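Local coordinates for protein Succinylglutamatedesuccinylase/aspartoacylase (Rhodobacter sphaeroides 2.4.1, PDB 3CDX) that probably hydrolyses carbon-nitrogen bonds in linear amides, as a metal-dependent enzyme of the succinylglutamate desuccinylase/aspartoacylase family, at residues 24-29 and 42-47; 182-187 and 226-231. One frame throughout, in Å; residues are numbered along the deposited sequence. Where two conformers were deposited one is given.

How the contacts relate
Contact 1 comes first along the chain: strand 21-30 turns back after a short connection and pairs with strand 40-50, so that 24-29 and 42-47 close a beta hairpin. The chain then passes the calcium ligands H63 and E66, in the loop after strand 55-60, and H149, just after strand 144-148, before contact 2 opens where helix 169-182 ends. Contact 2 closes a longer loop of 38 residues, bringing 182-187 against helix 223-239. The two loops are in series, neither nested nor crossed. The centres of contact 1 and contact 2 are about 26 Å apart, and the contacts do not touch; contact 1 pairs two strands, whereas contact 2 packs a helix-to-strand turn on a helix.

Contact 1 of 2, residues 24-29 and 42-47; sequences AGYARA and EIPITV
The Y26 ring packs against P44, its non-hydrogen-bonded partner, and the diagonal E42, all on one face of the sheet. A chi1 of -57° sets CG beside the backbone N, anti to the carbonyl carbon; chi2 (-80°) then turns CD1 to 3.6 Å from P44 CA. The same CD1 lies 3.7 Å from E42 CB. The extended E42 side chain carries OE1 over one ring face, 4.2 Å above its centre, the carboxylate and ring planes 24° apart. OE1 also forms a salt bridge with R329 of the third subunit, while Y26 OH hydrogen-bonds to V303 N of the second. An alanine in place of Y26 would probably leave V303 N without this hydroxyl partner and open a gap beside E42 and P44. On the opposite face, A27 CB meets I45 CD1 at 3.8 Å. The antiparallel backbone pairing is continuous: G25 and I45 exchange two nearly straight bonds, and A27 and I43 two more, the one from A27 N to I43 O more bent. In this hairpin, A27 and A29 pack on helix 126-138, T46 makes a backbone hydrogen bond with M91 of strand 87-92 on the other side of strand 40-50, and neighbouring subunits meet the face bearing Y26.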
ATOM      1  N   ALA A  24      14.968 -32.180  15.271  1.00 29.96           N
ATOM      2  CA  ALA A  24      14.944 -30.741  15.028  1.00 29.53           C
ATOM      3  C   ALA A  24      14.606 -30.576  13.565  1.00 29.06           C
ATOM      4  O   ALA A  24      15.384 -30.988  12.715  1.00 28.42           O
ATOM      5  CB  ALA A  24      16.308 -30.126  15.317  1.00 29.14           C
ATOM      6  N   GLY A  25      13.455 -29.971  13.273  1.00 29.29           N
ATOM      7  CA  GLY A  25      13.016 -29.781  11.891  1.00 28.93           C
ATOM      8  C   GLY A  25      12.029 -28.642  11.741  1.00 28.42           C
ATOM      9  O   GLY A  25      12.063 -27.678  12.496  1.00 29.22           O
ATOM     10  N   TYR A  26      11.150 -28.746  10.754  1.00 28.10           N
ATOM     11  CA  TYR A  26      10.220 -27.657  10.435  1.00 27.18           C
ATOM     12  C   TYR A  26       8.893 -28.254  10.126  1.00 27.04           C
ATOM     13  O   TYR A  26       8.824 -29.307   9.487  1.00 27.55           O
ATOM     14  CB  TYR A  26      10.690 -26.912   9.187  1.00 26.37           C
ATOM     15  CG  TYR A  26      12.073 -26.376   9.357  1.00 27.27           C
ATOM     16  CD1 TYR A  26      12.285 -25.194  10.060  1.00 25.86           C
ATOM     17  CD2 TYR A  26      13.186 -27.054   8.838  1.00 26.11           C
ATOM     18  CE1 TYR A  26      13.538 -24.699  10.240  1.00 23.58           C
ATOM     19  CE2 TYR A  26      14.474 -26.555   9.049  1.00 26.51           C
ATOM     20  CZ  TYR A  26      14.614 -25.363   9.749  1.00 23.76           C
ATOM     21  OH  TYR A  26      15.829 -24.815   9.972  1.00 24.71           O
ATOM     22  N   ALA A  27       7.824 -27.600  10.556  1.00 26.54           N
ATOM     23  CA  ALA A  27       6.534 -27.867   9.922  1.00 26.44           C
ATOM     24  C   ALA A  27       6.442 -26.982   8.692  1.00 26.03           C
ATOM     25  O   ALA A  27       6.788 -25.823   8.752  1.00 27.00           O
ATOM     26  CB  ALA A  27       5.369 -27.614  10.879  1.00 25.47           C
ATOM     27  N   ARG A  28       5.947 -27.518   7.589  1.00 26.67           N
ATOM     28  CA  ARG A  28       5.900 -26.784   6.330  1.00 27.62           C
ATOM     29  C   ARG A  28       4.498 -26.258   6.103  1.00 27.64           C
ATOM     30  O   ARG A  28       3.567 -27.035   5.800  1.00 28.10           O
ATOM     31  CB  ARG A  28       6.325 -27.700   5.171  1.00 27.29           C
ATOM     32  CG  ARG A  28       7.708 -28.280   5.352  1.00 29.57           C
ATOM     33  CD  ARG A  28       8.109 -29.294   4.261  1.00 30.56           C
ATOM     34  NE  ARG A  28       7.303 -30.535   4.190  1.00 36.12           N
ATOM     35  CZ  ARG A  28       7.445 -31.596   4.992  1.00 36.61           C
ATOM     36  NH1 ARG A  28       8.333 -31.591   5.976  1.00 38.98           N
ATOM     37  NH2 ARG A  28       6.674 -32.665   4.827  1.00 36.51           N
ATOM     38  N   ALA A  29       4.330 -24.954   6.285  1.00 26.86           N
ATOM     39  CA  ALA A  29       3.020 -24.344   6.159  1.00 27.77           C
ATOM     40  C   ALA A  29       2.864 -23.791   4.758  1.00 28.12           C
ATOM     41  O   ALA A  29       3.688 -22.931   4.337  1.00 27.01           O
ATOM     42  CB  ALA A  29       2.840 -23.230   7.179  1.00 27.42           C
ATOM     43  N   GLU A  42       8.611 -22.405   6.548  1.00 27.66           N
ATOM     44  CA  GLU A  42       9.126 -23.392   7.492  1.00 27.98           C
ATOM     45  C   GLU A  42       9.077 -22.864   8.926  1.00 26.82           C
ATOM     46  O   GLU A  42       9.679 -21.819   9.260  1.00 25.79           O
ATOM     47  CB  GLU A  42      10.560 -23.786   7.119  1.00 27.38           C
ATOM     48  CG  GLU A  42      10.605 -24.639   5.838  1.00 29.75           C
ATOM     49  CD  GLU A  42      11.997 -24.792   5.207  1.00 29.91           C
ATOM     50  OE1 GLU A  42      12.994 -24.230   5.697  1.00 30.67           O
ATOM     51  OE2 GLU A  42      12.078 -25.480   4.174  1.00 34.87           O
ATOM     52  N   ILE A  43       8.380 -23.616   9.772  1.00 26.36           N
ATOM     53  CA  ILE A  43       8.193 -23.239  11.157  1.00 25.04           C
ATOM     54  C   ILE A  43       9.064 -24.193  11.989  1.00 23.61           C
ATOM     55  O   ILE A  43       8.774 -25.383  12.070  1.00 22.56           O
ATOM     56  CB  ILE A  43       6.707 -23.370  11.605  1.00 25.26           C
ATOM     57  CG1 ILE A  43       5.713 -22.767  10.608  1.00 25.10           C
ATOM     58  CG2 ILE A  43       6.509 -22.849  13.078  1.00 25.14           C
ATOM     59  CD1 ILE A  43       5.511 -21.271  10.604  1.00 29.11           C
ATOM     60  N   PRO A  44      10.134 -23.675  12.604  1.00 23.72           N
ATOM     61  CA  PRO A  44      11.007 -24.553  13.417  1.00 24.11           C
ATOM     62  C   PRO A  44      10.327 -25.275  14.608  1.00 24.45           C
ATOM     63  O   PRO A  44       9.616 -24.652  15.399  1.00 23.05           O
ATOM     64  CB  PRO A  44      12.134 -23.614  13.893  1.00 23.16           C
ATOM     65  CG  PRO A  44      11.660 -22.220  13.627  1.00 23.54           C
ATOM     66  CD  PRO A  44      10.633 -22.279  12.542  1.00 23.58           C
ATOM     67  N   ILE A  45      10.565 -26.588  14.695  1.00 25.90           N
ATOM     68  CA  ILE A  45      10.089 -27.452  15.803  1.00 27.60           C
ATOM     69  C   ILE A  45      11.207 -28.433  16.183  1.00 27.89           C
ATOM     70  O   ILE A  45      11.751 -29.131  15.306  1.00 28.05           O
ATOM     71  CB  ILE A  45       8.881 -28.367  15.412  1.00 27.92           C
ATOM     72  CG1 ILE A  45       7.672 -27.579  14.943  1.00 29.26           C
ATOM     73  CG2 ILE A  45       8.478 -29.302  16.598  1.00 27.04           C
ATOM     74  CD1 ILE A  45       6.570 -28.481  14.330  1.00 29.64           C
ATOM     75  N   THR A  46      11.567 -28.437  17.474  1.00 27.69           N
ATOM     76  CA  THR A  46      12.538 -29.356  18.049  1.00 27.37           C
ATOM     77  C   THR A  46      11.815 -30.134  19.151  1.00 27.98           C
ATOM     78  O   THR A  46      11.074 -29.553  19.970  1.00 27.41           O
ATOM     79  CB  THR A  46      13.785 -28.629  18.649  1.00 26.93           C
ATOM     80  OG1 THR A  46      14.399 -27.806  17.649  1.00 26.75           O
ATOM     81  CG2 THR A  46      14.850 -29.645  19.120  1.00 26.78           C
ATOM     82  N   VAL A  47      11.999 -31.454  19.141  1.00 29.22           N
ATOM     83  CA  VAL A  47      11.413 -32.335  20.163  1.00 29.69           C
ATOM     84  C   VAL A  47      12.521 -33.202  20.707  1.00 30.71           C
ATOM     85  O   VAL A  47      13.317 -33.779  19.933  1.00 31.17           O
ATOM     86  CB  VAL A  47      10.218 -33.198  19.651  1.00 29.80           C
ATOM     87  CG1 VAL A  47      10.660 -34.169  18.555  1.00 31.56           C
ATOM     88  CG2 VAL A  47       9.561 -33.986  20.806  1.00 30.37           C
TER

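Contact 2 of 2, residues 182-187 and 226-231; sequences FGAPHN and VRIGKR
The R231 guanidinium meets G183 O at its edge: NH2 donates to this carbonyl at 2.7 Å, and the acceptor lies only 8° out of the guanidinium plane. The donor in turn lies in the carbonyl plane, although the N-H...O angle is a bent 136°. Over one face of the guanidinium, offset toward the rim, stands R227 NH1, 4.3 Å above the plane; two like charges so close would be expected to repel, and R227 NH2 is paired with E224. A water also sits in the guanidinium plane, accepting from NE at 3.0 Å. It can donate to F182 O and I228 O, both 2.9 Å away, and so links the end of one helix to a turn of the other. The R231 chain is extended to CD; chi3 near 75° then bends NE aside, where it meets the water.

The F182 ring has A184 N in plane at its edge. Its CE2 and CZ come against I228 O and G229 CA, obliquely to the ring. I228 points toward the turn, where, in one of its two conformers, CG2 touches A184 CB at 3.8 Å and CD1 meets P185 CD tip to tip. G183, with positive phi, ends the helical run and starts the turn.

The arrangement thus docks the C-terminal end of helix 169-182 on helix 223-239 within the catalytic domain, with the F182 side chain about 10 Å from that of the calcium ligand H149. R231 NH1 binds A250 O, and G183 O also accepts from Q251. Beyond P185 the chain enters strand 186-189, which runs between strands 160-163 and 259-271.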
ATOM      1  N   PHE A 182       8.632 -21.035  37.781  1.00 27.15           N
ATOM      2  CA  PHE A 182       9.187 -20.229  36.664  1.00 27.16           C
ATOM      3  C   PHE A 182      10.050 -19.106  37.285  1.00 26.63           C
ATOM      4  O   PHE A 182      11.157 -18.870  36.848  1.00 27.13           O
ATOM      5  CB  PHE A 182       8.072 -19.661  35.752  1.00 26.74           C
ATOM      6  CG  PHE A 182       8.586 -18.907  34.511  1.00 27.13           C
ATOM      7  CD1 PHE A 182       8.575 -19.517  33.250  1.00 28.30           C
ATOM      8  CD2 PHE A 182       9.068 -17.596  34.610  1.00 25.18           C
ATOM      9  CE1 PHE A 182       9.048 -18.807  32.085  1.00 26.73           C
ATOM     10  CE2 PHE A 182       9.539 -16.889  33.466  1.00 28.00           C
ATOM     11  CZ  PHE A 182       9.536 -17.497  32.213  1.00 23.82           C
ATOM     12  N   GLY A 183       9.536 -18.442  38.320  1.00 27.84           N
ATOM     13  CA  GLY A 183      10.358 -17.524  39.131  1.00 28.20           C
ATOM     14  C   GLY A 183      10.655 -16.168  38.529  1.00 28.62           C
ATOM     15  O   GLY A 183      11.792 -15.667  38.641  1.00 29.61           O
ATOM     16  N   ALA A 184       9.647 -15.560  37.898  1.00 28.40           N
ATOM     17  CA  ALA A 184       9.761 -14.168  37.463  1.00 27.64           C
ATOM     18  C   ALA A 184       9.448 -13.286  38.682  1.00 27.77           C
ATOM     19  O   ALA A 184       8.793 -13.742  39.621  1.00 28.42           O
ATOM     20  CB  ALA A 184       8.816 -13.878  36.312  1.00 26.28           C
ATOM     21  N   PRO A 185       9.908 -12.032  38.687  1.00 28.16           N
ATOM     22  CA  PRO A 185       9.619 -11.242  39.905  1.00 28.43           C
ATOM     23  C   PRO A 185       8.149 -11.192  40.256  1.00 28.78           C
ATOM     24  O   PRO A 185       7.836 -11.181  41.447  1.00 29.10           O
ATOM     25  CB  PRO A 185      10.132  -9.839  39.561  1.00 28.36           C
ATOM     26  CG  PRO A 185      11.096 -10.024  38.467  1.00 28.55           C
ATOM     27  CD  PRO A 185      10.741 -11.292  37.717  1.00 27.38           C
ATOM     28  N   HIS A 186       7.266 -11.122  39.243  1.00 26.99           N
ATOM     29  CA  HIS A 186       5.832 -11.088  39.473  1.00 26.36           C
ATOM     30  C   HIS A 186       5.079 -12.092  38.626  1.00 26.46           C
ATOM     31  O   HIS A 186       5.466 -12.372  37.504  1.00 25.30           O
ATOM     32  CB  HIS A 186       5.254  -9.731  39.163  1.00 26.66           C
ATOM     33  CG  HIS A 186       5.788  -8.642  40.026  1.00 28.67           C
ATOM     34  ND1 HIS A 186       6.814  -7.817  39.624  1.00 28.62           N
ATOM     35  CD2 HIS A 186       5.449  -8.256  41.284  1.00 27.39           C
ATOM     36  CE1 HIS A 186       7.086  -6.969  40.606  1.00 32.41           C
ATOM     37  NE2 HIS A 186       6.266  -7.213  41.619  1.00 27.05           N
ATOM     38  N   ASN A 187       4.005 -12.635  39.198  1.00 26.86           N
ATOM     39  CA  ASN A 187       3.066 -13.470  38.483  1.00 27.24           C
ATOM     40  C   ASN A 187       1.772 -12.755  38.571  1.00 28.49           C
ATOM     41  O   ASN A 187       1.371 -12.379  39.680  1.00 30.10           O
ATOM     42  CB  ASN A 187       2.938 -14.854  39.113  1.00 27.25           C
ATOM     43  CG  ASN A 187       1.856 -15.666  38.462  1.00 26.01           C
ATOM     44  OD1 ASN A 187       1.900 -15.890  37.259  1.00 25.23           O
ATOM     45  ND2 ASN A 187       0.892 -16.139  39.247  1.00 26.44           N
ATOM     46  N   VAL A 226      15.273 -11.473  28.838  1.00 24.91           N
ATOM     47  CA  VAL A 226      15.912 -12.644  28.244  1.00 23.56           C
ATOM     48  C   VAL A 226      16.453 -13.550  29.375  1.00 24.59           C
ATOM     49  O   VAL A 226      16.297 -14.769  29.305  1.00 24.76           O
ATOM     50  CB  VAL A 226      17.057 -12.231  27.294  1.00 24.63           C
ATOM     51  CG1 VAL A 226      17.908 -13.426  26.889  1.00 24.03           C
ATOM     52  CG2 VAL A 226      16.511 -11.483  26.025  1.00 24.60           C
ATOM     53  N   ARG A 227      17.076 -12.955  30.399  1.00 24.16           N
ATOM     54  CA  ARG A 227      17.636 -13.708  31.516  1.00 25.17           C
ATOM     55  C   ARG A 227      16.517 -14.430  32.295  1.00 23.88           C
ATOM     56  O   ARG A 227      16.626 -15.580  32.567  1.00 23.74           O
ATOM     57  CB  ARG A 227      18.422 -12.783  32.469  1.00 24.84           C
ATOM     58  CG  ARG A 227      19.167 -13.559  33.630  1.00 28.23           C
ATOM     59  CD  ARG A 227      19.888 -12.609  34.632  1.00 27.35           C
ATOM     60  NE  ARG A 227      18.926 -11.722  35.304  1.00 32.90           N
ATOM     61  CZ  ARG A 227      18.153 -12.084  36.338  1.00 33.48           C
ATOM     62  NH1 ARG A 227      18.210 -13.314  36.836  1.00 33.28           N
ATOM     63  NH2 ARG A 227      17.314 -11.222  36.873  1.00 33.27           N
ATOM     64  N   ILE A 228      15.441 -13.728  32.614  1.00 24.38           N
ATOM     65  CA  ILE A 228      14.340 -14.302  33.394  0.50 24.63           C
ATOM     66  C   ILE A 228      13.620 -15.396  32.600  1.00 24.96           C
ATOM     67  O   ILE A 228      13.280 -16.456  33.142  1.00 26.32           O
ATOM     68  CB  ILE A 228      13.406 -13.184  33.916  0.50 24.45           C
ATOM     69  CG1 ILE A 228      14.108 -12.398  35.042  0.50 23.66           C
ATOM     70  CG2 ILE A 228      12.009 -13.715  34.322  0.50 24.37           C
ATOM     71  CD1 ILE A 228      14.258 -13.140  36.397  0.50 24.00           C
ATOM     72  N   GLY A 229      13.437 -15.164  31.305  1.00 24.93           N
ATOM     73  CA  GLY A 229      12.841 -16.159  30.428  1.00 23.40           C
ATOM     74  C   GLY A 229      13.671 -17.411  30.229  1.00 23.14           C
ATOM     75  O   GLY A 229      13.144 -18.516  30.298  1.00 23.20           O
ATOM     76  N   LYS A 230      14.965 -17.270  29.983  1.00 23.53           N
ATOM     77  CA  LYS A 230      15.851 -18.429  29.865  1.00 23.12           C
ATOM     78  C   LYS A 230      15.840 -19.287  31.154  1.00 24.60           C
ATOM     79  O   LYS A 230      15.667 -20.521  31.106  1.00 25.04           O
ATOM     80  CB  LYS A 230      17.286 -17.985  29.601  1.00 24.01           C
ATOM     81  CG  LYS A 230      17.635 -17.544  28.151  1.00 25.01           C
ATOM     82  CD  LYS A 230      19.170 -17.289  27.993  1.00 23.42           C
ATOM     83  CE  LYS A 230      19.589 -17.264  26.525  1.00 23.64           C
ATOM     84  NZ  LYS A 230      21.067 -17.147  26.260  1.00 24.49           N
ATOM     85  N   ARG A 231      16.048 -18.646  32.304  1.00 25.02           N
ATOM     86  CA  ARG A 231      15.957 -19.360  33.598  1.00 25.56           C
ATOM     87  C   ARG A 231      14.546 -19.963  33.827  1.00 25.85           C
ATOM     88  O   ARG A 231      14.420 -21.058  34.328  1.00 25.92           O
ATOM     89  CB  ARG A 231      16.366 -18.434  34.748  1.00 24.95           C
ATOM     90  CG  ARG A 231      16.511 -19.129  36.122  1.00 25.76           C
ATOM     91  CD  ARG A 231      16.803 -18.159  37.241  1.00 24.84           C
ATOM     92  NE  ARG A 231      15.631 -17.396  37.637  1.00 29.24           N
ATOM     93  CZ  ARG A 231      15.608 -16.553  38.667  1.00 29.01           C
ATOM     94  NH1 ARG A 231      16.687 -16.387  39.413  1.00 32.93           N
ATOM     95  NH2 ARG A 231      14.507 -15.911  38.973  1.00 30.31           N
TER
HETATM   96  O   HOH W   1      13.144 -17.012  35.985  1.00 22.38           O